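PDB 3DLJ: beta-Ala-His dipeptidase from Homo sapiens, which hydrolyses Xaa-His dipeptides, above all carnosine and anserine, as a secreted homodimeric zinc metallopeptidase of the M20 family. Local coordinates for residues 92-97 / 169-174; 149-154 / 472-477. One frame throughout, in Å; residues are numbered along the deposited sequence.

How the contacts relate
Contacts 1 and 2 belong to the zinc-binding part of the M20 fold, a mixed six-stranded sheet with helices packed on it, and their centres lie about 15 Å apart. Contact 1 pairs strands 91-96 and 168-174 within that sheet; contact 2 packs helix 141-160 against helix 464-482. Along the chain the segments alternate: 92-97, 149-154, 169-174, 472-477. Helix 141-160 directly precedes strand 168-174, and Trp151 joins the two contacts physically, its NE1 packing 3.6 Å from Phe171 CE2. The C-terminal helix is thereby tied, through Trp151, to the sheet whose strand 104-110 ends at the zinc ligand His110.

Contact 1: 92-97 / 169-174; sequences ILAELG and IKFIIE
Two antiparallel strands, neighbours in the six-stranded mixed sheet of the zinc-binding part of the M20 fold, meet here: Ile92 faces Ile173, Ala94 faces Phe171 and Leu96 faces Ile169 as hydrogen-bonded pairs, with the non-hydrogen-bonded pairs Leu93–Ile172 and Glu95–Lys170 in between. Each of the three hydrogen-bonded pairs exchanges two N-H...O bonds, so that six backbone bonds close the ladder; the one from Ala94 N to Phe171 O measures 2.9 Å.

The side chains divide between two faces. On one, the Phe171 ring takes Leu96 CB at its edge, in plane, 4.0 Å from CE1, and its CD1 lies 3.8 Å from Ala94 CB. Ile169 CG2, from the same strand, sits over one face of the ring, offset toward the rim. Helix 141-160 covers this side of the sheet, its Val155 touching Leu96 and Ile169, and helix 46-65 packs on Ile92 and Ala94.

On the other face Leu93 and Ile172 lie side by side, CD2 of the leucine 3.6 Å from CG1 of the isoleucine. With CG1 anti to its backbone N (chi1 179°), Ile172 brings that branch to the leucine. Glu95 and Lys170 extend next to one another, but Glu95 OE2 and Lys170 NZ remain 4.4 Å apart, too far for a salt bridge. Their stronger partners lie elsewhere: Glu95 OE1 forms a salt bridge with Arg69, and Lys170 NZ bonds to Phe195 O and makes a cation-pi contact with that ring.

The cross-strand bonds thus satisfy the facing backbone groups of a largely buried strand pair, whereas the opposite charges of Glu95 and Lys170 probably add only a modest attraction to it.

Contact 2: 149-154 / 472-477; sequences LAWINA and KLFAAF
Trp151 and Phe474 meet in a T-shaped (edge-to-face) stack where helix 141-160 packs against the C-terminal helix 464-482 in the zinc-binding part of the M20 fold; the short segments cross at -54°, their axes 8.3 Å apart. The indole points its six-membered ring's edge at the phenylalanine: CE3 of Trp151 stands 3.4 Å above the plane of the Phe474 ring, over its centre, and the planes are turned 70° against each other. The Phe474 ring also lies close to the backbone, its CD2 3.3 Å from Trp151 N, and it meets Ala150 C at its edge, in plane. An alanine in place of Phe474 would probably leave the edge of Trp151 without the ring face it packs on and open a gap beside Ala150. Further along, Phe477 reaches the indole at a slant, its CD2 4.1 Å from Trp151 CZ3. Phe107 stacks on the indole and Phe478 makes another edge-to-face contact with it, extending the aromatic cluster. Beyond the rings, Ala154 faces the other helix with its methyl, CB lying 3.9 Å from Phe474 CB and 3.8 Å from Ala475 N.

Contact 1: 92-97 / 169-174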
ATOM      1  N   ILE A  92      16.632   3.950   6.893  1.00 35.40           N
ATOM      2  CA  ILE A  92      17.857   3.776   6.151  1.00 34.90           C
ATOM      3  C   ILE A  92      17.910   4.807   5.045  1.00 34.65           C
ATOM      4  O   ILE A  92      16.971   4.930   4.257  1.00 34.40           O
ATOM      5  CB  ILE A  92      17.998   2.360   5.577  1.00 35.65           C
ATOM      6  CG1 ILE A  92      18.187   1.369   6.725  1.00 35.90           C
ATOM      7  CG2 ILE A  92      19.166   2.301   4.549  1.00 33.84           C
ATOM      8  CD1 ILE A  92      18.127  -0.058   6.295  1.00 38.38           C
ATOM      9  N   LEU A  93      19.006   5.567   5.033  1.00 34.28           N
ATOM     10  CA  LEU A  93      19.338   6.462   3.934  1.00 34.30           C
ATOM     11  C   LEU A  93      20.676   6.038   3.355  1.00 34.51           C
ATOM     12  O   LEU A  93      21.725   6.351   3.934  1.00 34.56           O
ATOM     13  CB  LEU A  93      19.406   7.912   4.413  1.00 33.85           C
ATOM     14  CG  LEU A  93      18.113   8.620   4.842  1.00 32.60           C
ATOM     15  CD1 LEU A  93      18.451  10.056   5.200  1.00 30.77           C
ATOM     16  CD2 LEU A  93      17.081   8.590   3.740  1.00 29.92           C
ATOM     17  N   ALA A  94      20.635   5.337   2.218  1.00 34.74           N
ATOM     18  CA  ALA A  94      21.828   4.695   1.637  1.00 35.21           C
ATOM     19  C   ALA A  94      22.144   5.166   0.218  1.00 35.94           C
ATOM     20  O   ALA A  94      21.231   5.418  -0.569  1.00 35.75           O
ATOM     21  CB  ALA A  94      21.667   3.181   1.666  1.00 35.12           C
ATOM     22  N   GLU A  95      23.438   5.304  -0.098  1.00 36.88           N
ATOM     23  CA  GLU A  95      23.884   5.644  -1.455  1.00 37.48           C
ATOM     24  C   GLU A  95      24.894   4.625  -1.999  1.00 37.27           C
ATOM     25  O   GLU A  95      25.868   4.286  -1.336  1.00 37.25           O
ATOM     26  CB  GLU A  95      24.393   7.112  -1.569  1.00 37.28           C
ATOM     27  CG  GLU A  95      25.886   7.384  -1.333  1.00 38.12           C
ATOM     28  CD  GLU A  95      26.279   8.881  -1.419  1.00 38.77           C
ATOM     29  OE1 GLU A  95      26.794   9.449  -0.427  1.00 38.26           O
ATOM     30  OE2 GLU A  95      26.094   9.497  -2.490  1.00 41.93           O
ATOM     31  N   LEU A  96      24.641   4.143  -3.213  1.00 37.52           N
ATOM     32  CA  LEU A  96      25.555   3.254  -3.910  1.00 37.80           C
ATOM     33  C   LEU A  96      26.102   3.946  -5.163  1.00 37.67           C
ATOM     34  O   LEU A  96      25.463   3.940  -6.220  1.00 37.81           O
ATOM     35  CB  LEU A  96      24.850   1.942  -4.272  1.00 37.89           C
ATOM     36  CG  LEU A  96      25.650   0.846  -4.989  1.00 38.55           C
ATOM     37  CD1 LEU A  96      26.795   0.308  -4.152  1.00 38.41           C
ATOM     38  CD2 LEU A  96      24.703  -0.268  -5.358  1.00 38.23           C
ATOM     39  N   GLY A  97      27.283   4.544  -5.027  1.00 37.19           N
ATOM     40  CA  GLY A  97      27.879   5.349  -6.091  1.00 36.60           C
ATOM     41  C   GLY A  97      27.497   6.823  -6.017  1.00 36.00           C
ATOM     42  O   GLY A  97      26.343   7.169  -5.714  1.00 36.29           O
ATOM     43  N   ILE A 169      22.733   4.777  -7.276  1.00 31.74           N
ATOM     44  CA  ILE A 169      21.495   4.338  -6.657  1.00 31.61           C
ATOM     45  C   ILE A 169      21.446   4.774  -5.215  1.00 31.28           C
ATOM     46  O   ILE A 169      22.376   4.548  -4.435  1.00 30.42           O
ATOM     47  CB  ILE A 169      21.300   2.803  -6.766  1.00 31.82           C
ATOM     48  CG1 ILE A 169      21.203   2.402  -8.250  1.00 31.80           C
ATOM     49  CG2 ILE A 169      20.045   2.352  -5.987  1.00 31.19           C
ATOM     50  CD1 ILE A 169      20.998   0.911  -8.482  1.00 32.93           C
ATOM     51  N   LYS A 170      20.344   5.429  -4.890  1.00 31.61           N
ATOM     52  CA  LYS A 170      20.030   5.783  -3.537  1.00 31.97           C
ATOM     53  C   LYS A 170      18.856   4.934  -3.025  1.00 32.44           C
ATOM     54  O   LYS A 170      17.971   4.516  -3.794  1.00 32.03           O
ATOM     55  CB  LYS A 170      19.781   7.296  -3.422  1.00 32.26           C
ATOM     56  CG  LYS A 170      21.071   8.123  -3.527  1.00 32.19           C
ATOM     57  CD  LYS A 170      20.905   9.600  -3.174  1.00 31.47           C
ATOM     58  CE  LYS A 170      22.267  10.208  -2.835  1.00 33.29           C
ATOM     59  NZ  LYS A 170      22.368  11.712  -2.948  1.00 31.16           N
ATOM     60  N   PHE A 171      18.884   4.641  -1.727  1.00 33.22           N
ATOM     61  CA  PHE A 171      17.795   3.897  -1.087  1.00 33.93           C
ATOM     62  C   PHE A 171      17.295   4.706   0.087  1.00 34.27           C
ATOM     63  O   PHE A 171      18.097   5.184   0.904  1.00 35.21           O
ATOM     64  CB  PHE A 171      18.263   2.525  -0.566  1.00 33.78           C
ATOM     65  CG  PHE A 171      19.136   1.732  -1.532  1.00 33.44           C
ATOM     66  CD1 PHE A 171      20.478   2.070  -1.735  1.00 32.42           C
ATOM     67  CD2 PHE A 171      18.631   0.604  -2.169  1.00 34.21           C
ATOM     68  CE1 PHE A 171      21.288   1.328  -2.576  1.00 33.37           C
ATOM     69  CE2 PHE A 171      19.433  -0.152  -3.016  1.00 35.25           C
ATOM     70  CZ  PHE A 171      20.763   0.208  -3.232  1.00 34.18           C
ATOM     71  N   ILE A 172      15.981   4.885   0.161  1.00 34.87           N
ATOM     72  CA  ILE A 172      15.322   5.340   1.403  1.00 34.90           C
ATOM     73  C   ILE A 172      14.308   4.275   1.879  1.00 35.18           C
ATOM     74  O   ILE A 172      13.260   4.086   1.257  1.00 34.44           O
ATOM     75  CB  ILE A 172      14.674   6.756   1.272  1.00 35.29           C
ATOM     76  CG1 ILE A 172      13.979   7.164   2.574  1.00 34.70           C
ATOM     77  CG2 ILE A 172      13.704   6.856   0.063  1.00 35.29           C
ATOM     78  CD1 ILE A 172      13.386   8.554   2.530  1.00 34.95           C
ATOM     79  N   ILE A 173      14.651   3.563   2.954  1.00 34.89           N
ATOM     80  CA  ILE A 173      13.806   2.478   3.445  1.00 35.52           C
ATOM     81  C   ILE A 173      13.391   2.735   4.888  1.00 35.21           C
ATOM     82  O   ILE A 173      14.242   2.925   5.771  1.00 35.47           O
ATOM     83  CB  ILE A 173      14.501   1.070   3.359  1.00 35.45           C
ATOM     84  CG1 ILE A 173      15.248   0.833   2.019  1.00 37.09           C
ATOM     85  CG2 ILE A 173      13.531  -0.034   3.698  1.00 34.65           C
ATOM     86  CD1 ILE A 173      14.407   0.741   0.747  1.00 38.28           C
ATOM     87  N   GLU A 174      12.080   2.732   5.122  1.00 35.51           N
ATOM     88  CA  GLU A 174      11.524   2.997   6.451  1.00 35.33           C
ATOM     89  C   GLU A 174      10.892   1.751   7.054  1.00 35.71           C
ATOM     90  O   GLU A 174      10.705   0.723   6.366  1.00 35.07           O
ATOM     91  CB  GLU A 174      10.495   4.134   6.395  1.00 35.58           C
ATOM     92  CG  GLU A 174       9.203   3.810   5.640  1.00 35.21           C
ATOM     93  CD  GLU A 174       8.029   4.688   6.068  1.00 35.95           C
ATOM     94  OE1 GLU A 174       8.032   5.181   7.215  1.00 37.44           O
ATOM     95  OE2 GLU A 174       7.093   4.877   5.262  1.00 37.81           O
TER

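Contact 2: 149-154 / 472-477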
ATOM      1  N   LEU A 149      13.484  -6.591  -1.944  1.00 30.75           N
ATOM      2  CA  LEU A 149      14.571  -7.560  -2.183  1.00 29.64           C
ATOM      3  C   LEU A 149      14.844  -7.765  -3.651  1.00 29.01           C
ATOM      4  O   LEU A 149      15.978  -7.988  -4.017  1.00 29.53           O
ATOM      5  CB  LEU A 149      14.295  -8.897  -1.489  1.00 29.56           C
ATOM      6  CG  LEU A 149      14.742  -8.928  -0.019  1.00 31.60           C
ATOM      7  CD1 LEU A 149      14.229 -10.190   0.700  1.00 30.72           C
ATOM      8  CD2 LEU A 149      16.279  -8.826   0.083  1.00 30.00           C
ATOM      9  N   ALA A 150      13.806  -7.706  -4.482  1.00 28.25           N
ATOM     10  CA  ALA A 150      13.959  -7.807  -5.923  1.00 28.02           C
ATOM     11  C   ALA A 150      14.863  -6.695  -6.470  1.00 28.76           C
ATOM     12  O   ALA A 150      15.728  -6.957  -7.321  1.00 29.37           O
ATOM     13  CB  ALA A 150      12.611  -7.797  -6.612  1.00 27.11           C
ATOM     14  N   TRP A 151      14.655  -5.476  -5.970  1.00 29.21           N
ATOM     15  CA  TRP A 151      15.497  -4.304  -6.249  1.00 29.76           C
ATOM     16  C   TRP A 151      16.908  -4.499  -5.743  1.00 29.92           C
ATOM     17  O   TRP A 151      17.872  -4.296  -6.495  1.00 30.09           O
ATOM     18  CB  TRP A 151      14.885  -3.022  -5.618  1.00 29.06           C
ATOM     19  CG  TRP A 151      15.645  -1.748  -5.913  1.00 29.33           C
ATOM     20  CD1 TRP A 151      16.672  -1.219  -5.176  1.00 30.22           C
ATOM     21  CD2 TRP A 151      15.437  -0.833  -7.017  1.00 29.91           C
ATOM     22  NE1 TRP A 151      17.125  -0.047  -5.755  1.00 29.90           N
ATOM     23  CE2 TRP A 151      16.377   0.223  -6.869  1.00 29.25           C
ATOM     24  CE3 TRP A 151      14.536  -0.788  -8.098  1.00 28.81           C
ATOM     25  CZ2 TRP A 151      16.449   1.305  -7.767  1.00 29.33           C
ATOM     26  CZ3 TRP A 151      14.611   0.299  -8.998  1.00 28.17           C
ATOM     27  CH2 TRP A 151      15.559   1.320  -8.819  1.00 29.54           C
ATOM     28  N   ILE A 152      17.034  -4.902  -4.473  1.00 30.28           N
ATOM     29  CA  ILE A 152      18.349  -5.167  -3.868  1.00 29.91           C
ATOM     30  C   ILE A 152      19.092  -6.309  -4.577  1.00 29.92           C
ATOM     31  O   ILE A 152      20.312  -6.231  -4.795  1.00 29.82           O
ATOM     32  CB  ILE A 152      18.253  -5.430  -2.331  1.00 30.64           C
ATOM     33  CG1 ILE A 152      18.019  -4.111  -1.575  1.00 30.38           C
ATOM     34  CG2 ILE A 152      19.515  -6.164  -1.812  1.00 30.07           C
ATOM     35  CD1 ILE A 152      17.550  -4.276  -0.108  1.00 29.83           C
ATOM     36  N   ASN A 153      18.365  -7.372  -4.919  1.00 29.54           N
ATOM     37  CA  ASN A 153      18.952  -8.517  -5.606  1.00 28.75           C
ATOM     38  C   ASN A 153      19.451  -8.138  -7.008  1.00 28.92           C
ATOM     39  O   ASN A 153      20.533  -8.541  -7.375  1.00 28.71           O
ATOM     40  CB  ASN A 153      17.977  -9.711  -5.651  1.00 28.88           C
ATOM     41  CG  ASN A 153      17.697 -10.315  -4.254  1.00 29.40           C
ATOM     42  OD1 ASN A 153      18.458 -10.132  -3.338  1.00 31.15           O
ATOM     43  ND2 ASN A 153      16.600 -11.041  -4.120  1.00 27.77           N
ATOM     44  N   ALA A 154      18.668  -7.363  -7.776  1.00 29.02           N
ATOM     45  CA  ALA A 154      19.141  -6.780  -9.045  1.00 29.47           C
ATOM     46  C   ALA A 154      20.510  -6.070  -8.922  1.00 29.36           C
ATOM     47  O   ALA A 154      21.425  -6.319  -9.724  1.00 29.42           O
ATOM     48  CB  ALA A 154      18.082  -5.832  -9.660  1.00 29.15           C
ATOM     49  N   LYS A 472      14.862  -8.951 -12.737  1.00 28.92           N
ATOM     50  CA  LYS A 472      15.344  -8.636 -14.085  1.00 29.73           C
ATOM     51  C   LYS A 472      14.837  -7.306 -14.631  1.00 30.13           C
ATOM     52  O   LYS A 472      15.585  -6.576 -15.317  1.00 29.68           O
ATOM     53  CB  LYS A 472      14.963  -9.748 -15.053  1.00 29.78           C
ATOM     54  CG  LYS A 472      15.719 -11.014 -14.810  1.00 30.53           C
ATOM     55  CD  LYS A 472      14.884 -12.189 -15.227  1.00 32.61           C
ATOM     56  CE  LYS A 472      15.664 -13.457 -15.149  1.00 31.29           C
ATOM     57  NZ  LYS A 472      15.062 -14.388 -16.110  1.00 31.69           N
ATOM     58  N   LEU A 473      13.569  -7.007 -14.334  1.00 30.36           N
ATOM     59  CA  LEU A 473      12.944  -5.750 -14.713  1.00 30.64           C
ATOM     60  C   LEU A 473      13.731  -4.584 -14.122  1.00 31.65           C
ATOM     61  O   LEU A 473      14.051  -3.607 -14.820  1.00 32.47           O
ATOM     62  CB  LEU A 473      11.487  -5.694 -14.226  1.00 30.87           C
ATOM     63  CG  LEU A 473      10.723  -4.383 -14.432  1.00 29.51           C
ATOM     64  CD1 LEU A 473      10.642  -4.129 -15.902  1.00 31.42           C
ATOM     65  CD2 LEU A 473       9.330  -4.450 -13.856  1.00 31.29           C
ATOM     66  N   PHE A 474      14.032  -4.680 -12.833  1.00 31.07           N
ATOM     67  CA  PHE A 474      14.822  -3.658 -12.187  1.00 30.97           C
ATOM     68  C   PHE A 474      16.230  -3.531 -12.802  1.00 31.02           C
ATOM     69  O   PHE A 474      16.748  -2.418 -12.984  1.00 30.96           O
ATOM     70  CB  PHE A 474      14.866  -3.890 -10.656  1.00 30.32           C
ATOM     71  CG  PHE A 474      13.564  -3.599  -9.939  1.00 29.57           C
ATOM     72  CD1 PHE A 474      12.670  -2.628 -10.414  1.00 29.51           C
ATOM     73  CD2 PHE A 474      13.246  -4.270  -8.746  1.00 28.58           C
ATOM     74  CE1 PHE A 474      11.463  -2.343  -9.725  1.00 28.26           C
ATOM     75  CE2 PHE A 474      12.030  -3.993  -8.028  1.00 26.99           C
ATOM     76  CZ  PHE A 474      11.152  -3.029  -8.519  1.00 29.43           C
ATOM     77  N   ALA A 475      16.863  -4.665 -13.096  1.00 31.59           N
ATOM     78  CA  ALA A 475      18.176  -4.674 -13.799  1.00 32.06           C
ATOM     79  C   ALA A 475      18.147  -3.910 -15.155  1.00 32.40           C
ATOM     80  O   ALA A 475      18.967  -3.004 -15.401  1.00 32.87           O
ATOM     81  CB  ALA A 475      18.663  -6.110 -13.988  1.00 31.62           C
ATOM     82  N   ALA A 476      17.188  -4.253 -16.015  1.00 32.51           N
ATOM     83  CA  ALA A 476      16.988  -3.547 -17.285  1.00 33.07           C
ATOM     84  C   ALA A 476      16.756  -2.029 -17.090  1.00 33.81           C
ATOM     85  O   ALA A 476      17.242  -1.198 -17.884  1.00 34.12           O
ATOM     86  CB  ALA A 476      15.819  -4.175 -18.059  1.00 32.55           C
ATOM     87  N   PHE A 477      16.020  -1.694 -16.028  1.00 33.40           N
ATOM     88  CA  PHE A 477      15.596  -0.340 -15.723  1.00 33.84           C
ATOM     89  C   PHE A 477      16.780   0.553 -15.356  1.00 34.37           C
ATOM     90  O   PHE A 477      16.853   1.702 -15.815  1.00 33.76           O
ATOM     91  CB  PHE A 477      14.534  -0.378 -14.613  1.00 33.27           C
ATOM     92  CG  PHE A 477      14.021   0.969 -14.197  1.00 34.28           C
ATOM     93  CD1 PHE A 477      13.203   1.722 -15.045  1.00 34.86           C
ATOM     94  CD2 PHE A 477      14.332   1.484 -12.944  1.00 33.83           C
ATOM     95  CE1 PHE A 477      12.700   2.963 -14.646  1.00 33.15           C
ATOM     96  CE2 PHE A 477      13.841   2.732 -12.549  1.00 34.83           C
ATOM     97  CZ  PHE A 477      13.021   3.471 -13.405  1.00 32.88           C
TER